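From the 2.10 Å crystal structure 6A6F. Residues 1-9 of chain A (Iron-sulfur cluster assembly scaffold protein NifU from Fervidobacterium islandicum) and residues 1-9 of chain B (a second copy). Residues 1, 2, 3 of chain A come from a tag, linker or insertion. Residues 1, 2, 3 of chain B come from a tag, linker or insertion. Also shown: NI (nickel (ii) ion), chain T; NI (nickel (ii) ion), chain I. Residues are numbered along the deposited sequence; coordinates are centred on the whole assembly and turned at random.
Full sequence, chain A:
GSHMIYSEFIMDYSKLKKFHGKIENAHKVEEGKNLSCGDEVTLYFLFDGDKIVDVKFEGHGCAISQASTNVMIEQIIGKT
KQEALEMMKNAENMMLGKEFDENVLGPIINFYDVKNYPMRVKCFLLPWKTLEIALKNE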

# COMPACT_ATOMS: atom_id res chain seq x y z
N GLY A 1 -6.42 -15.92 -9.32
CA GLY A 1 -7.36 -15.49 -10.38
C GLY A 1 -7.24 -14.07 -10.86
O GLY A 1 -8.01 -13.70 -11.72
N SER A 2 -6.26 -13.29 -10.37
CA SER A 2 -6.16 -11.87 -10.66
C SER A 2 -4.97 -11.25 -9.97
O SER A 2 -4.61 -10.13 -10.21
CB SER A 2 -7.41 -11.11 -10.20
OG SER A 2 -8.46 -11.39 -11.08
N HIS A 3 -4.47 -11.97 -9.00
CA HIS A 3 -3.25 -11.67 -8.35
C HIS A 3 -1.99 -12.04 -9.16
O HIS A 3 -0.89 -11.85 -8.62
CB HIS A 3 -3.26 -12.42 -7.03
CG HIS A 3 -3.13 -13.90 -7.17
ND1 HIS A 3 -4.04 -14.68 -7.86
CD2 HIS A 3 -2.20 -14.74 -6.67
CE1 HIS A 3 -3.65 -15.94 -7.80
NE2 HIS A 3 -2.54 -16.01 -7.09
N MET A 4 -2.14 -12.58 -10.39
CA MET A 4 -0.99 -12.98 -11.22
C MET A 4 -0.07 -11.78 -11.52
O MET A 4 1.11 -11.94 -11.57
CB MET A 4 -1.40 -13.59 -12.58
CG MET A 4 -2.04 -14.98 -12.51
SD MET A 4 -3.80 -14.85 -12.24
CE MET A 4 -4.24 -14.08 -13.79
N ILE A 5 -0.63 -10.61 -11.73
CA ILE A 5 0.15 -9.39 -11.98
C ILE A 5 1.14 -9.08 -10.87
O ILE A 5 2.17 -8.47 -11.11
CB ILE A 5 -0.79 -8.19 -12.26
CG1 ILE A 5 -0.03 -7.00 -12.81
CG2 ILE A 5 -1.55 -7.79 -11.00
CD1 ILE A 5 -0.95 -5.86 -13.24
N TYR A 6 0.85 -9.52 -9.65
CA TYR A 6 1.69 -9.23 -8.50
C TYR A 6 2.87 -10.17 -8.33
O TYR A 6 2.79 -11.08 -7.53
CB TYR A 6 0.85 -9.22 -7.21
CG TYR A 6 -0.23 -8.13 -7.22
CD1 TYR A 6 0.12 -6.78 -7.19
CD2 TYR A 6 -1.56 -8.46 -7.31
CE1 TYR A 6 -0.85 -5.80 -7.22
CE2 TYR A 6 -2.56 -7.49 -7.32
CZ TYR A 6 -2.21 -6.16 -7.27
OH TYR A 6 -3.19 -5.21 -7.32
N SER A 7 4.01 -9.90 -8.98
CA SER A 7 5.18 -10.79 -8.91
C SER A 7 5.94 -10.55 -7.66
O SER A 7 5.69 -9.57 -6.96
CB SER A 7 6.11 -10.46 -10.07
OG SER A 7 6.61 -9.13 -9.93
N GLU A 8 6.91 -11.40 -7.39
CA GLU A 8 7.72 -11.23 -6.21
C GLU A 8 8.49 -9.91 -6.27
O GLU A 8 8.67 -9.23 -5.26
CB GLU A 8 8.64 -12.45 -6.07
CG GLU A 8 9.70 -12.44 -5.00
CD GLU A 8 10.50 -13.76 -4.98
OE1 GLU A 8 10.32 -14.65 -5.85
OE2 GLU A 8 11.33 -13.92 -4.07
N PHE A 9 8.94 -9.56 -7.48
CA PHE A 9 9.69 -8.34 -7.71
C PHE A 9 8.85 -7.13 -7.29
O PHE A 9 9.28 -6.34 -6.50
CB PHE A 9 10.09 -8.23 -9.20
CG PHE A 9 10.76 -6.96 -9.54
CD1 PHE A 9 12.12 -6.83 -9.43
CD2 PHE A 9 10.02 -5.87 -10.01
CE1 PHE A 9 12.75 -5.65 -9.76
CE2 PHE A 9 10.65 -4.69 -10.33
CZ PHE A 9 12.03 -4.58 -10.21
N GLY B 1 7.80 -16.70 -5.65
CA GLY B 1 8.95 -17.33 -4.95
C GLY B 1 9.03 -17.05 -3.47
O GLY B 1 9.59 -17.86 -2.74
N SER B 2 8.53 -15.90 -3.01
CA SER B 2 8.39 -15.64 -1.57
C SER B 2 7.26 -14.65 -1.27
O SER B 2 7.22 -14.02 -0.22
CB SER B 2 9.67 -15.04 -1.05
OG SER B 2 9.61 -13.63 -1.24
N HIS B 3 6.33 -14.57 -2.20
CA HIS B 3 5.27 -13.57 -2.24
C HIS B 3 3.93 -14.32 -2.30
O HIS B 3 2.86 -13.77 -2.67
CB HIS B 3 5.43 -12.73 -3.49
CG HIS B 3 5.24 -13.50 -4.76
ND1 HIS B 3 5.98 -14.63 -5.10
CD2 HIS B 3 4.36 -13.30 -5.77
CE1 HIS B 3 5.53 -15.09 -6.26
NE2 HIS B 3 4.55 -14.31 -6.68
N MET B 4 3.99 -15.60 -1.95
CA MET B 4 2.82 -16.46 -2.08
C MET B 4 1.69 -16.03 -1.13
O MET B 4 0.53 -16.22 -1.43
CB MET B 4 3.21 -17.93 -1.85
CG MET B 4 4.10 -18.52 -2.96
SD MET B 4 5.85 -18.20 -2.70
CE MET B 4 6.17 -18.91 -1.09
N ILE B 5 2.06 -15.41 -0.02
CA ILE B 5 1.10 -14.91 0.94
C ILE B 5 0.07 -13.99 0.29
O ILE B 5 -1.07 -13.87 0.77
CB ILE B 5 1.85 -14.19 2.08
CG1 ILE B 5 0.94 -14.07 3.31
CG2 ILE B 5 2.35 -12.83 1.59
CD1 ILE B 5 1.64 -13.58 4.58
N TYR B 6 0.47 -13.31 -0.78
CA TYR B 6 -0.42 -12.35 -1.41
C TYR B 6 -1.47 -12.96 -2.35
O TYR B 6 -1.33 -12.90 -3.55
CB TYR B 6 0.42 -11.34 -2.17
CG TYR B 6 1.31 -10.51 -1.28
CD1 TYR B 6 0.77 -9.68 -0.30
CD2 TYR B 6 2.68 -10.63 -1.33
CE1 TYR B 6 1.57 -8.94 0.55
CE2 TYR B 6 3.49 -9.88 -0.49
CZ TYR B 6 2.94 -9.03 0.43
OH TYR B 6 3.77 -8.28 1.26
N SER B 7 -2.57 -13.46 -1.78
CA SER B 7 -3.70 -14.04 -2.53
C SER B 7 -4.56 -12.98 -3.22
O SER B 7 -4.47 -11.78 -2.94
CB SER B 7 -4.59 -14.79 -1.54
OG SER B 7 -5.19 -13.87 -0.62
N GLU B 8 -5.41 -13.43 -4.13
CA GLU B 8 -6.35 -12.53 -4.77
C GLU B 8 -7.23 -11.79 -3.73
O GLU B 8 -7.47 -10.56 -3.83
CB GLU B 8 -7.18 -13.34 -5.75
CG GLU B 8 -8.37 -12.59 -6.29
CD GLU B 8 -9.06 -13.30 -7.46
OE1 GLU B 8 -9.19 -14.52 -7.39
OE2 GLU B 8 -9.49 -12.64 -8.43
N PHE B 9 -7.72 -12.54 -2.73
CA PHE B 9 -8.54 -11.95 -1.67
C PHE B 9 -7.82 -10.76 -0.98
O PHE B 9 -8.36 -9.66 -0.87
CB PHE B 9 -8.83 -13.04 -0.62
CG PHE B 9 -9.63 -12.55 0.54
CD1 PHE B 9 -10.99 -12.50 0.47
CD2 PHE B 9 -9.02 -12.16 1.69
CE1 PHE B 9 -11.75 -12.04 1.56
CE2 PHE B 9 -9.75 -11.71 2.78
CZ PHE B 9 -11.10 -11.62 2.71
NI NI T . 7.11 -15.18 -3.91
NI NI I . -5.21 -14.00 -9.10

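Each stretch carries a nickel ion held by its own expression tag, and each of these metal-bound tags packs against the glutamate of the other copy. In chain A the ion is bound by Gly A1 N at 2.3 Å, Ser A2 N at 1.8 Å, His A3 N at 2.2 Å and His A3 ND1 at 1.8 Å; in chain B the same atoms bind, His B3 ND1 at 1.7 Å. A terminal amine, two backbone nitrogens and an imidazole at position three form the classic N-terminal nickel-binding motif. Because one histidine supplies both N and ND1, chelation ties its ring to the backbone, with chi1 in the p well in both chains.

The stretches meet reciprocally, His A3 near Glu B8 and Glu A8 near His B3, with CA atoms 4.8 and 5.2 Å apart, and together bury 439 Å². The CA-to-CB bonds of both histidines point toward the opposite stretch. The closer packing is around His B3, where Glu A8 CB sits 3.9 Å from the ring centroid, 27° off the normal, in a CH-pi contact over the face. Tyr A6 O approaches the edge of the same ring, 3.2 Å from His B3 CD2. The reciprocal site is looser: His A3 CD2 lies 3.7 Å from Tyr B6 O, and His A3 CB is 3.7 Å from Glu B8 N.

The glutamates have the most surface covered by the other stretch, and their extended side chains, with chi1 and chi2 both t, carry the carboxylates out to the first two tag residues of the partner. Ser B2 OG donates a weak hydrogen bond to Glu A8 OE2 at 3.3 Å, and Glu A8 OE1 lies 3.1 Å from Gly B1 CA. On the other side, Ser A2 OG comes within 3.1 Å of Glu B8 OE2, while its hydrogen bond goes to Gly A1 O at a very short 2.4 Å. At Gly A1 and Gly B1, both from the tag, an ideal CB would clash, falling 2.8 Å from Glu B8 OE1 and 2.2 Å from Glu A8 OE1, respectively.

Type I turns from His A3 to Tyr A6 and from His B3 to Tyr B6, each closed by a 3.1 Å bond from tyrosine N to histidine O, connect the tag to tyrosines that re-enter the contact. Ser A7 and Ser B7 cap the helices that begin with the glutamates, and the buried tyrosines back the interface.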